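Local coordinates for cortical-lytic enzyme (Clostridium perfringens, PDB 5JIP), which probably acts as a muramidase, cutting the glycan strands of cortical peptidoglycan when the spore germinates, at residues I38-S43 / L57-E62; A72-K77 / D132-R137; Q91-L96 / G103-L108; M147-L152 / M201-D206; I177-Y180 / S185-R188. All blocks are in the same frame, centred on the assembly; numbering follows the deposited sequence.

How the contacts relate
All five contacts belong to the glycoside hydrolase family 25 barrel. Contacts 1, 2, 4 and 5 each use a strand of its central sheet, while contact 3 joins helix 83-100 to the following loop. Strands 38-44 and 70-75 are neighbours, so contacts 1 and 2 touch, centres about 17 Å apart. Contact 3 packs against both through Phe92. Contacts 4 and 5 (centres about 9 Å apart) share the join of strands 175-178 and 201-208, where Gln203 N approaches Ile177 O at 2.8 Å. The magnesium ion is about 11 Å from the Met147 side chain (contact 4) and about 14 Å from that of Tyr105 (contact 3); one MES lies in contact 5, another at Gln203.

Contact 1: residues I38-S43 / L57-E62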
# COMPACT_ATOMS: atom_id res chain seq x y z
N ILE A 38 -12.19 17.68 13.71
CA ILE A 38 -12.00 18.23 15.05
C ILE A 38 -11.28 17.20 15.92
O ILE A 38 -11.73 16.05 16.04
CB ILE A 38 -13.33 18.63 15.74
CG1 ILE A 38 -14.03 19.73 14.95
CG2 ILE A 38 -13.08 19.07 17.18
CD1 ILE A 38 -15.44 19.97 15.43
N TYR A 39 -10.21 17.63 16.58
CA TYR A 39 -9.57 16.84 17.64
C TYR A 39 -10.01 17.30 19.02
O TYR A 39 -10.18 18.50 19.26
CB TYR A 39 -8.04 16.92 17.53
CG TYR A 39 -7.47 15.73 16.77
CD1 TYR A 39 -7.42 14.46 17.34
CD2 TYR A 39 -7.00 15.88 15.48
CE1 TYR A 39 -6.90 13.39 16.65
CE2 TYR A 39 -6.50 14.80 14.77
CZ TYR A 39 -6.45 13.57 15.34
OH TYR A 39 -5.95 12.54 14.58
N LEU A 40 -10.23 16.33 19.92
CA LEU A 40 -10.65 16.54 21.30
C LEU A 40 -9.65 15.89 22.24
O LEU A 40 -9.10 14.83 21.95
CB LEU A 40 -12.02 15.90 21.58
CG LEU A 40 -13.14 16.19 20.57
CD1 LEU A 40 -14.35 15.28 20.87
CD2 LEU A 40 -13.50 17.66 20.60
N ARG A 41 -9.44 16.51 23.40
CA ARG A 41 -8.79 15.78 24.48
C ARG A 41 -9.73 14.71 25.01
O ARG A 41 -10.86 15.00 25.42
CB ARG A 41 -8.36 16.70 25.61
CG ARG A 41 -7.59 15.93 26.71
CD ARG A 41 -6.89 16.86 27.72
NE ARG A 41 -7.84 17.49 28.63
CZ ARG A 41 -7.50 18.12 29.75
NH1 ARG A 41 -6.21 18.24 30.06
NH2 ARG A 41 -8.43 18.62 30.55
N ALA A 42 -9.25 13.48 25.03
CA ALA A 42 -9.96 12.39 25.68
C ALA A 42 -9.57 12.30 27.14
O ALA A 42 -10.44 12.16 28.00
CB ALA A 42 -9.66 11.06 25.01
N SER A 43 -8.27 12.34 27.42
CA SER A 43 -7.75 12.02 28.74
C SER A 43 -6.39 12.65 28.88
O SER A 43 -5.81 13.19 27.93
CB SER A 43 -7.64 10.50 28.96
OG SER A 43 -6.86 9.89 27.92
N LEU A 57 -16.79 13.22 26.52
CA LEU A 57 -17.94 12.41 26.14
C LEU A 57 -18.98 13.25 25.41
O LEU A 57 -19.48 12.86 24.35
CB LEU A 57 -18.53 11.72 27.37
CG LEU A 57 -17.60 10.80 28.13
CD1 LEU A 57 -18.35 10.19 29.30
CD2 LEU A 57 -17.05 9.73 27.23
N GLU A 58 -19.25 14.43 25.92
CA GLU A 58 -20.26 15.28 25.31
C GLU A 58 -19.83 15.76 23.94
O GLU A 58 -20.62 15.75 22.98
CB GLU A 58 -20.51 16.47 26.22
CG GLU A 58 -21.31 17.58 25.62
CD GLU A 58 -21.42 18.81 26.54
OE1 GLU A 58 -21.14 18.71 27.75
OE2 GLU A 58 -21.79 19.89 26.03
N PHE A 59 -18.56 16.19 23.83
CA PHE A 59 -18.06 16.72 22.57
C PHE A 59 -18.01 15.63 21.51
O PHE A 59 -18.33 15.88 20.34
CB PHE A 59 -16.66 17.30 22.79
CG PHE A 59 -16.62 18.68 23.43
CD1 PHE A 59 -17.77 19.37 23.77
CD2 PHE A 59 -15.40 19.28 23.69
CE1 PHE A 59 -17.69 20.64 24.33
CE2 PHE A 59 -15.33 20.53 24.27
CZ PHE A 59 -16.49 21.21 24.57
N ALA A 60 -17.54 14.43 21.88
CA ALA A 60 -17.41 13.36 20.90
C ALA A 60 -18.77 12.89 20.42
O ALA A 60 -18.95 12.57 19.24
CB ALA A 60 -16.62 12.19 21.49
N LYS A 61 -19.74 12.83 21.33
CA LYS A 61 -21.08 12.41 20.93
C LYS A 61 -21.69 13.37 19.92
O LYS A 61 -22.30 12.95 18.93
CB LYS A 61 -21.98 12.29 22.15
CG LYS A 61 -23.28 11.61 21.86
CD LYS A 61 -24.07 11.39 23.14
CE LYS A 61 -25.25 10.44 22.89
NZ LYS A 61 -26.02 10.19 24.15
N GLU A 62 -21.50 14.68 20.14
CA GLU A 62 -22.08 15.68 19.24
C GLU A 62 -21.35 15.73 17.90
O GLU A 62 -21.97 15.89 16.84
CB GLU A 62 -22.08 17.04 19.91
CG GLU A 62 -22.73 18.17 19.10
CD GLU A 62 -24.21 18.01 18.92
OE1 GLU A 62 -24.82 17.04 19.42
OE2 GLU A 62 -24.78 18.87 18.23
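The ring of Phe59 takes a methyl of Leu40 at a slant: its CD2 lies 4.0 Å from the Leu40 CD2 carbon. The same ring meets Phe28 of helix 28-34 edge-to-face, so the strand and a second helix both press on this one flat group. The ring lies almost in the plane of its own CA, CB and CG (chi2 -1°), which tucks CD1 close to the Phe59 backbone and leaves the CD2 side for the leucine. Leu40 reaches across with an extended side chain (chi2 170°) and forks over the helix. Its CD1 branch carries most of the contact, lying 3.6 Å from Phe59 CB and 3.5 Å from the backbone N of Ala60. That methyl also touches Ala60 CB at 3.9 Å, so it settles on the turn of helix between the two residues. The small Ala60 side chain is consistent with this close approach; it also touches Phe100 of helix 83-100. The three touching residues are buried and their side chains apolar, so shape rather than directed bonds sets the fit. Leu40 additionally rests on Cys70 of strand 70-75, the next strand after the helix. Strand 38-44, helix 56-66 and the parallel neighbouring strand 70-75 thus form a beta-alpha-beta crossover, the building unit of TIM-barrel-like folds such as the family 25 hydrolases, with Leu40 gluing the helix to the outside of the sheet.

Contact 2: residues A72-K77 / D132-R137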
# COMPACT_ATOMS: atom_id res chain seq x y z
N ALA A 72 -9.32 11.96 19.04
CA ALA A 72 -9.00 12.44 20.39
C ALA A 72 -7.57 12.11 20.78
O ALA A 72 -6.95 11.18 20.26
CB ALA A 72 -9.97 11.84 21.40
N TYR A 73 -7.09 12.86 21.77
CA TYR A 73 -5.73 12.71 22.24
C TYR A 73 -5.68 12.45 23.74
O TYR A 73 -6.63 12.75 24.49
CB TYR A 73 -4.87 13.93 21.88
CG TYR A 73 -5.25 15.24 22.51
CD1 TYR A 73 -4.85 15.57 23.81
CD2 TYR A 73 -5.97 16.18 21.79
CE1 TYR A 73 -5.19 16.77 24.37
CE2 TYR A 73 -6.31 17.40 22.35
CZ TYR A 73 -5.92 17.69 23.63
OH TYR A 73 -6.28 18.90 24.17
N HIS A 74 -4.56 11.85 24.14
CA HIS A 74 -4.17 11.66 25.53
C HIS A 74 -2.95 12.52 25.85
O HIS A 74 -1.93 12.43 25.16
CB HIS A 74 -3.85 10.19 25.80
CG HIS A 74 -3.26 9.95 27.16
ND1 HIS A 74 -4.01 10.01 28.31
CD2 HIS A 74 -1.99 9.67 27.55
CE1 HIS A 74 -3.23 9.76 29.35
NE2 HIS A 74 -2.00 9.55 28.92
N PHE A 75 -3.03 13.29 26.94
CA PHE A 75 -1.87 14.06 27.38
C PHE A 75 -0.97 13.16 28.20
O PHE A 75 -1.34 12.70 29.30
CB PHE A 75 -2.28 15.30 28.18
CG PHE A 75 -1.11 16.15 28.56
CD1 PHE A 75 -0.39 15.89 29.71
CD2 PHE A 75 -0.73 17.19 27.76
CE1 PHE A 75 0.71 16.66 30.05
CE2 PHE A 75 0.37 17.97 28.08
CZ PHE A 75 1.07 17.72 29.24
N ALA A 76 0.23 12.91 27.68
CA ALA A 76 1.13 11.93 28.26
C ALA A 76 1.82 12.46 29.52
O ALA A 76 2.11 13.66 29.64
CB ALA A 76 2.18 11.55 27.24
N LYS A 77 2.10 11.56 30.46
CA LYS A 77 3.08 11.81 31.50
C LYS A 77 4.17 10.75 31.44
O LYS A 77 4.06 9.68 32.07
CB LYS A 77 2.45 11.87 32.88
CG LYS A 77 3.44 12.50 33.88
CD LYS A 77 2.80 12.98 35.17
CE LYS A 77 3.83 13.75 36.04
NZ LYS A 77 4.22 15.12 35.48
N ASP A 132 7.53 4.90 22.54
CA ASP A 132 7.53 3.70 21.71
C ASP A 132 6.77 2.57 22.39
O ASP A 132 6.08 1.79 21.74
CB ASP A 132 8.99 3.33 21.45
CG ASP A 132 9.18 2.48 20.21
OD1 ASP A 132 8.31 2.47 19.31
OD2 ASP A 132 10.24 1.82 20.14
N ARG A 133 6.90 2.45 23.72
CA ARG A 133 6.16 1.42 24.43
C ARG A 133 4.67 1.71 24.42
O ARG A 133 3.85 0.80 24.25
CB ARG A 133 6.67 1.33 25.88
CG ARG A 133 5.83 0.43 26.79
CD ARG A 133 5.86 -1.04 26.36
NE ARG A 133 7.23 -1.55 26.34
CZ ARG A 133 7.83 -2.14 27.37
NH1 ARG A 133 9.08 -2.57 27.25
NH2 ARG A 133 7.19 -2.31 28.53
N PHE A 134 4.32 2.98 24.63
CA PHE A 134 2.92 3.39 24.53
C PHE A 134 2.37 3.05 23.15
O PHE A 134 1.32 2.41 23.02
CB PHE A 134 2.81 4.89 24.81
CG PHE A 134 1.37 5.40 24.91
CD1 PHE A 134 0.57 5.53 23.78
CD2 PHE A 134 0.84 5.75 26.14
CE1 PHE A 134 -0.75 6.00 23.88
CE2 PHE A 134 -0.49 6.24 26.24
CZ PHE A 134 -1.27 6.35 25.11
N ARG A 135 3.11 3.41 22.11
CA ARG A 135 2.71 3.07 20.74
C ARG A 135 2.52 1.56 20.55
O ARG A 135 1.53 1.11 19.95
CB ARG A 135 3.75 3.62 19.77
CG ARG A 135 3.50 3.29 18.30
CD ARG A 135 4.36 2.15 17.84
NE ARG A 135 5.77 2.56 17.79
CZ ARG A 135 6.40 3.06 16.73
NH1 ARG A 135 5.77 3.19 15.58
NH2 ARG A 135 7.68 3.41 16.82
N ASP A 136 3.47 0.74 21.04
CA ASP A 136 3.35 -0.70 20.85
C ASP A 136 2.10 -1.25 21.53
O ASP A 136 1.37 -2.07 20.95
CB ASP A 136 4.60 -1.42 21.40
CG ASP A 136 5.83 -1.23 20.52
OD1 ASP A 136 5.69 -0.79 19.36
OD2 ASP A 136 6.94 -1.54 20.99
N ARG A 137 1.85 -0.85 22.77
CA ARG A 137 0.65 -1.30 23.46
C ARG A 137 -0.60 -0.83 22.75
O ARG A 137 -1.54 -1.61 22.52
CB ARG A 137 0.66 -0.79 24.90
CG ARG A 137 -0.53 -1.24 25.75
CD ARG A 137 -0.51 -2.74 25.93
NE ARG A 137 -1.39 -3.13 27.02
CZ ARG A 137 -1.31 -4.29 27.66
NH1 ARG A 137 -0.38 -5.19 27.31
NH2 ARG A 137 -2.16 -4.54 28.65
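His74 and Phe134 both turn CG opposite their backbone nitrogens (chi1 172° and -173°), and these two extended settings bring the two rings together between strand and helix. They approach at a slant: His74 CD2 lies 4.0 Å from Phe134 CE2 and 4.2 Å from Phe134 CZ. The planes are near parallel, 15° apart, but slid so far that the ring centroids stand 5.9 Å from one another and there is little overlap. The imidazole is held at both nitrogens, ND1 by Ser43 OG and NE2 by Gln88 OE1, which fixes its rotation and leaves the carbon CD2 to the phenylalanine. Elsewhere on the helix, Arg135 grips Asp132 side-on, with NH2 at 2.7 Å and NE at 3.0 Å from the single oxygen OD1. Lys280 of the second subunit forms salt bridges with Asp132 and Asp136, so the Asp132 and Asp136 side of the helix faces that subunit. Phe134 rests on Leu112 of strand 111-113, the sheet neighbour of strand 70-75, while Arg137 reaches Asp90 of helix 83-100; helix 124-142 thereby lies against the sheet with helix 83-100 alongside it.

Contact 3: residues Q91-L96 / G103-L108; sequences QFIDVL and GDYGDL
Tyr105 sets its ring against the helix. Ile93 CG2 comes at a slant to Tyr105 CE1, 3.7 Å away, and Ile93 O comes to the ring edge, in the plane and 4.0 Å from CE1. Further along that edge, Tyr105 CD1 meets Leu96 CB at 4.1 Å, the two side chains running at about a right angle. Leu96 spreads both ways: its CD2 touches Tyr105 O at 3.9 Å, while its CD1 sits 3.6 Å above the centre of the Phe92 ring. Behind this first shell stands an Asx turn, in which Gly106 N donates to Asp104 OD1 (3.0 Å, 167°). Arg64 forms salt bridges with Asp104 and Asp107 and so braces the loop from outside. Gln97 ties the helix to the loop, giving NE2 to Ile93 O and accepting Gly103 N at OE1. Gly106 has backbone angles suited to glycine (phi 109°, psi 166°). The side chains that meet are largely apolar, with backbone carbonyls at the margin, and the packing has no hydrogen bond between the two segments; the charged and amide groups around it probably hold the loop after helix 83-100, and with it the tyrosine ring, in place.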
# COMPACT_ATOMS: atom_id res chain seq x y z
N GLN A 91 -5.44 2.99 29.61
CA GLN A 91 -6.44 3.94 30.08
C GLN A 91 -7.03 4.73 28.93
O GLN A 91 -8.25 4.96 28.87
CB GLN A 91 -5.82 4.90 31.10
CG GLN A 91 -5.48 4.25 32.45
CD GLN A 91 -4.57 5.13 33.32
OE1 GLN A 91 -3.79 5.93 32.80
NE2 GLN A 91 -4.64 4.96 34.62
N PHE A 92 -6.18 5.17 28.01
CA PHE A 92 -6.62 5.90 26.82
C PHE A 92 -7.57 5.05 25.98
O PHE A 92 -8.63 5.53 25.54
CB PHE A 92 -5.37 6.32 26.05
CG PHE A 92 -5.63 7.18 24.83
CD1 PHE A 92 -6.64 8.14 24.81
CD2 PHE A 92 -4.81 7.05 23.72
CE1 PHE A 92 -6.83 8.93 23.69
CE2 PHE A 92 -5.00 7.84 22.60
CZ PHE A 92 -6.01 8.78 22.58
N ILE A 93 -7.22 3.79 25.77
CA ILE A 93 -8.06 2.85 25.02
C ILE A 93 -9.44 2.76 25.65
O ILE A 93 -10.46 2.72 24.95
CB ILE A 93 -7.37 1.47 24.97
CG1 ILE A 93 -6.17 1.53 24.03
CG2 ILE A 93 -8.35 0.36 24.53
CD1 ILE A 93 -5.24 0.34 24.15
N ASP A 94 -9.49 2.68 26.97
CA ASP A 94 -10.75 2.62 27.70
C ASP A 94 -11.55 3.91 27.49
O ASP A 94 -12.73 3.86 27.11
CB ASP A 94 -10.43 2.35 29.17
CG ASP A 94 -11.65 2.32 30.10
OD1 ASP A 94 -12.80 2.45 29.66
OD2 ASP A 94 -11.41 2.17 31.32
N VAL A 95 -10.91 5.07 27.68
CA VAL A 95 -11.64 6.34 27.55
C VAL A 95 -12.16 6.53 26.13
O VAL A 95 -13.30 6.94 25.93
CB VAL A 95 -10.76 7.52 28.00
CG1 VAL A 95 -11.44 8.88 27.75
CG2 VAL A 95 -10.44 7.37 29.45
N LEU A 96 -11.32 6.25 25.13
CA LEU A 96 -11.75 6.40 23.74
C LEU A 96 -13.05 5.67 23.49
O LEU A 96 -13.96 6.22 22.85
CB LEU A 96 -10.68 5.89 22.78
CG LEU A 96 -9.46 6.78 22.62
CD1 LEU A 96 -8.32 5.97 21.98
CD2 LEU A 96 -9.72 8.05 21.80
N GLY A 103 -15.19 -0.82 21.11
CA GLY A 103 -14.40 -1.19 19.97
C GLY A 103 -14.19 -0.09 18.95
O GLY A 103 -13.78 -0.38 17.82
N ASP A 104 -14.43 1.17 19.31
CA ASP A 104 -14.35 2.30 18.39
C ASP A 104 -13.40 3.32 18.99
O ASP A 104 -13.60 3.74 20.13
CB ASP A 104 -15.76 2.90 18.19
CG ASP A 104 -15.82 3.96 17.08
OD1 ASP A 104 -14.84 4.71 16.84
OD2 ASP A 104 -16.91 4.07 16.48
N TYR A 105 -12.39 3.73 18.23
CA TYR A 105 -11.35 4.59 18.77
C TYR A 105 -11.30 5.95 18.07
O TYR A 105 -10.31 6.68 18.21
CB TYR A 105 -9.99 3.87 18.71
CG TYR A 105 -10.06 2.49 19.36
CD1 TYR A 105 -10.01 2.37 20.72
CD2 TYR A 105 -10.22 1.34 18.60
CE1 TYR A 105 -10.12 1.13 21.33
CE2 TYR A 105 -10.34 0.11 19.19
CZ TYR A 105 -10.27 0.01 20.55
OH TYR A 105 -10.38 -1.25 21.14
N GLY A 106 -12.37 6.33 17.38
CA GLY A 106 -12.49 7.63 16.75
C GLY A 106 -12.39 7.54 15.23
O GLY A 106 -11.98 6.53 14.66
N ASP A 107 -12.78 8.64 14.57
CA ASP A 107 -12.64 8.72 13.13
C ASP A 107 -11.20 9.00 12.71
O ASP A 107 -10.69 8.40 11.75
CB ASP A 107 -13.54 9.81 12.57
CG ASP A 107 -14.96 9.69 13.06
OD1 ASP A 107 -15.48 8.56 13.07
OD2 ASP A 107 -15.56 10.75 13.37
N LEU A 108 -10.54 9.93 13.40
CA LEU A 108 -9.17 10.28 13.08
C LEU A 108 -8.22 9.44 13.91
O LEU A 108 -8.63 8.79 14.89
CB LEU A 108 -8.93 11.75 13.37
CG LEU A 108 -10.08 12.70 13.10
CD1 LEU A 108 -9.77 14.10 13.64
CD2 LEU A 108 -10.34 12.74 11.60

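Contact 4: residues M147-L152 / M201-D206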
# COMPACT_ATOMS: atom_id res chain seq x y z
N MET A 147 -1.04 8.43 16.18
CA MET A 147 -0.31 9.64 15.77
C MET A 147 0.33 10.30 16.98
O MET A 147 -0.24 10.28 18.08
CB MET A 147 -1.25 10.63 15.05
CG MET A 147 -0.60 11.97 14.70
SD MET A 147 -1.29 12.77 13.23
CE MET A 147 -2.90 13.25 13.83
N LEU A 148 1.54 10.84 16.79
CA LEU A 148 2.27 11.58 17.82
C LEU A 148 2.11 13.08 17.61
O LEU A 148 2.34 13.59 16.51
CB LEU A 148 3.76 11.22 17.81
CG LEU A 148 4.60 11.97 18.87
CD1 LEU A 148 4.22 11.48 20.21
CD2 LEU A 148 6.09 11.77 18.59
N TYR A 149 1.66 13.77 18.66
CA TYR A 149 1.70 15.21 18.71
C TYR A 149 2.84 15.67 19.60
O TYR A 149 2.98 15.21 20.75
CB TYR A 149 0.39 15.81 19.24
CG TYR A 149 0.52 17.29 19.55
CD1 TYR A 149 1.10 17.73 20.74
CD2 TYR A 149 0.03 18.25 18.68
CE1 TYR A 149 1.24 19.07 21.03
CE2 TYR A 149 0.14 19.63 18.99
CZ TYR A 149 0.75 20.01 20.17
OH TYR A 149 0.89 21.34 20.51
N THR A 150 3.64 16.62 19.10
CA THR A 150 4.64 17.26 19.91
C THR A 150 5.03 18.55 19.21
O THR A 150 4.70 18.76 18.05
CB THR A 150 5.85 16.33 20.14
OG1 THR A 150 6.69 16.88 21.16
CG2 THR A 150 6.65 16.17 18.91
N GLY A 151 5.77 19.41 19.93
CA GLY A 151 6.22 20.67 19.40
C GLY A 151 7.64 20.62 18.84
O GLY A 151 8.46 19.80 19.24
N LEU A 152 7.92 21.54 17.91
CA LEU A 152 9.26 21.66 17.36
C LEU A 152 10.28 21.96 18.45
O LEU A 152 11.36 21.36 18.49
CB LEU A 152 9.28 22.76 16.29
CG LEU A 152 10.63 22.98 15.55
CD1 LEU A 152 11.09 21.69 14.91
CD2 LEU A 152 10.55 24.09 14.48
N MET A 201 -0.04 16.52 10.28
CA MET A 201 -0.74 17.75 10.65
C MET A 201 0.26 18.73 11.24
O MET A 201 1.31 18.35 11.76
CB MET A 201 -1.86 17.49 11.65
CG MET A 201 -3.00 16.69 11.08
SD MET A 201 -4.39 16.43 12.25
CE MET A 201 -4.32 17.83 13.32
N TRP A 202 -0.08 20.00 11.12
CA TRP A 202 0.74 21.11 11.61
C TRP A 202 -0.16 22.04 12.42
O TRP A 202 -1.09 22.64 11.86
CB TRP A 202 1.40 21.84 10.45
CG TRP A 202 2.05 23.16 10.77
CD1 TRP A 202 2.51 23.60 11.97
CD2 TRP A 202 2.29 24.23 9.83
NE1 TRP A 202 3.05 24.88 11.85
CE2 TRP A 202 2.90 25.29 10.54
CE3 TRP A 202 2.05 24.39 8.47
CZ2 TRP A 202 3.27 26.47 9.92
CZ3 TRP A 202 2.41 25.57 7.86
CH2 TRP A 202 3.02 26.59 8.58
N GLN A 203 0.08 22.12 13.73
CA GLN A 203 -0.58 23.07 14.60
C GLN A 203 0.18 24.38 14.49
O GLN A 203 1.33 24.47 14.96
CB GLN A 203 -0.60 22.58 16.04
CG GLN A 203 -1.53 23.37 16.94
CD GLN A 203 -1.44 22.86 18.34
OE1 GLN A 203 -0.44 23.07 19.02
NE2 GLN A 203 -2.50 22.19 18.80
N PHE A 204 -0.40 25.36 13.80
CA PHE A 204 0.31 26.60 13.50
C PHE A 204 -0.03 27.74 14.45
O PHE A 204 0.65 28.76 14.43
CB PHE A 204 0.06 27.02 12.04
CG PHE A 204 -1.37 27.34 11.72
CD1 PHE A 204 -2.24 26.34 11.29
CD2 PHE A 204 -1.86 28.63 11.86
CE1 PHE A 204 -3.56 26.61 11.01
CE2 PHE A 204 -3.19 28.91 11.59
CZ PHE A 204 -4.04 27.90 11.18
N THR A 205 -1.05 27.58 15.30
CA THR A 205 -1.31 28.60 16.30
C THR A 205 -2.04 27.97 17.47
O THR A 205 -2.71 26.95 17.32
CB THR A 205 -2.15 29.75 15.72
OG1 THR A 205 -2.31 30.75 16.72
CG2 THR A 205 -3.50 29.26 15.30
N ASP A 206 -1.89 28.60 18.63
CA ASP A 206 -2.68 28.32 19.80
C ASP A 206 -3.65 29.46 20.11
O ASP A 206 -4.36 29.39 21.12
CB ASP A 206 -1.79 28.08 21.02
CG ASP A 206 -0.87 29.27 21.33
OD1 ASP A 206 -0.70 30.13 20.47
OD2 ASP A 206 -0.30 29.30 22.43
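Gln203 reaches toward Tyr149 inside the family 25 barrel, where strands 147-151 and 201-208 flank strand 175-178 and meet past it through side chains. From CB the glutamine runs out extended (chi1 -167°, chi2 -177°) until its amide arrives beside the phenol. There CD lies 3.7 Å from Tyr149 CE2. NE2 passes that same carbon at 3.7 Å and turns on to Asp18 OD1 and to the ether oxygen of a MES other than that beside Tyr180. OE1, at the tip, accepts from Tyr149 OH at 2.6 Å, although the hydroxyl is crowded by another atom and its place is less certain. Gln203 OE1 lies at the edge of the Tyr149 ring, in its plane, while the amide is turned 61° from it. Tyr180 OH is a second hydrogen-bond partner of OE1, so both ends of the amide have partners, which is consistent with a fixed orientation. Trp176 of the intervening strand stands edge-to-face to the Tyr149 ring, and Tyr39 arrives from strand 38-44 to touch both methionines. Those methionines close the other end, with side chains at about a right angle. The Met201 side chain is about 10 Å from that of Met230, a ligand of the magnesium ion. Each chain bends at its last torsion, and the methyl CE of Met147 meets the sulfur SD of Met201 at 3.9 Å.

Contact 5: residues I177-Y180 / S185-R188; sequences IAMY and SNPR. With MES (2-(N-morpholino)-ethanesulfonic acid), chain D.
Met179 and Asn186 run alongside each other, pointing opposite ways, where strand 175-178 of the TIM-like barrel gives way to the loop leading to strand 201-208. The tight part is here: Met179 CG lies 3.7 Å from Asn186 ND2, and the methionine, bent at chi3 (75°), drives its methyl CE to 3.1 Å from Pro187 O. Its sulfur SD rests 3.7 Å from Pro187 CD. Asn186 fastens the loop back on the strand end with a nearly straight bond, ND2 to Tyr180 O at 2.9 Å and 175°. That donor comes in 30° out of the carbonyl plane, yet the acceptor lies in the asparagine's own amide plane. Toward solvent the contact thins: Pro187 lies exposed at its margin, and Arg188 leads away to a salt bridge with Asp8. Next to Tyr180 a MES molecule, probably from the crystallisation liquor, lies against Tyr180 and Asn186. The MES is also hydrogen-bonded to Phe153 N near the start of helix 152-157, whose N-terminal end would probably favour a negative group. Its C7 lies over one face of the Tyr180 ring, offset toward the rim, and sulfonate oxygen O2S is held by Tyr180 N at 2.9 Å and by Asn186 ND2 at 3.2 Å.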
# COMPACT_ATOMS: atom_id res chain seq x y z
N ILE A 177 2.80 18.05 14.21
CA ILE A 177 3.85 18.91 14.73
C ILE A 177 3.27 20.28 15.04
O ILE A 177 2.50 20.85 14.25
CB ILE A 177 5.05 19.03 13.78
CG1 ILE A 177 6.20 19.74 14.51
CG2 ILE A 177 4.65 19.73 12.48
CD1 ILE A 177 7.52 19.69 13.78
N ALA A 178 3.64 20.81 16.19
CA ALA A 178 3.29 22.17 16.57
C ALA A 178 4.48 23.08 16.31
O ALA A 178 5.58 22.81 16.80
CB ALA A 178 2.89 22.23 18.04
N MET A 179 4.27 24.13 15.53
CA MET A 179 5.23 25.21 15.36
C MET A 179 4.43 26.46 15.07
O MET A 179 3.84 26.59 13.99
CB MET A 179 6.20 24.94 14.22
CG MET A 179 7.26 26.06 14.16
SD MET A 179 8.01 26.08 12.59
CE MET A 179 6.70 26.83 11.61
N TYR A 180 4.44 27.39 16.02
CA TYR A 180 3.58 28.57 15.98
C TYR A 180 4.27 29.72 15.25
O TYR A 180 5.36 30.15 15.64
CB TYR A 180 3.21 28.98 17.41
CG TYR A 180 2.46 27.91 18.18
CD1 TYR A 180 1.84 26.84 17.53
CD2 TYR A 180 2.37 27.97 19.55
CE1 TYR A 180 1.16 25.87 18.26
CE2 TYR A 180 1.71 27.05 20.27
CZ TYR A 180 1.09 25.99 19.63
OH TYR A 180 0.44 25.07 20.42
N SER A 185 11.04 33.96 16.44
CA SER A 185 12.24 33.17 16.21
C SER A 185 11.97 31.88 15.45
O SER A 185 12.92 31.24 15.00
CB SER A 185 12.88 32.82 17.55
OG SER A 185 12.11 31.85 18.24
N ASN A 186 10.69 31.46 15.30
CA ASN A 186 10.41 30.22 14.58
C ASN A 186 10.56 30.42 13.07
O ASN A 186 10.28 31.50 12.54
CB ASN A 186 8.99 29.72 14.87
CG ASN A 186 8.91 28.86 16.10
OD1 ASN A 186 9.91 28.29 16.56
ND2 ASN A 186 7.70 28.71 16.64
N PRO A 187 10.93 29.36 12.35
CA PRO A 187 10.85 29.42 10.89
C PRO A 187 9.42 29.60 10.41
O PRO A 187 8.45 29.40 11.15
CB PRO A 187 11.42 28.06 10.44
CG PRO A 187 11.66 27.27 11.66
CD PRO A 187 11.14 28.00 12.85
N ARG A 188 9.30 29.99 9.13
CA ARG A 188 8.00 30.26 8.53
C ARG A 188 7.15 29.00 8.40
O ARG A 188 5.92 29.07 8.50
CB ARG A 188 8.21 30.91 7.15
CG ARG A 188 6.93 31.20 6.36
CD ARG A 188 7.24 31.78 4.95
NE ARG A 188 7.96 30.83 4.09
CZ ARG A 188 7.39 29.85 3.41
NH1 ARG A 188 6.06 29.69 3.47
NH2 ARG A 188 8.14 29.03 2.65
O1 MES D . 2.57 23.45 23.58
C2 MES D . 3.44 24.53 23.90
C3 MES D . 4.01 25.23 22.66
N4 MES D . 4.41 24.26 21.62
C5 MES D . 3.50 23.13 21.40
C6 MES D . 3.22 22.48 22.74
C7 MES D . 4.85 24.89 20.35
C8 MES D . 6.14 25.64 20.66
S MES D . 6.97 25.94 19.24
O1S MES D . 7.53 24.64 18.79
O2S MES D . 6.04 26.56 18.26
O3S MES D . 8.07 26.88 19.57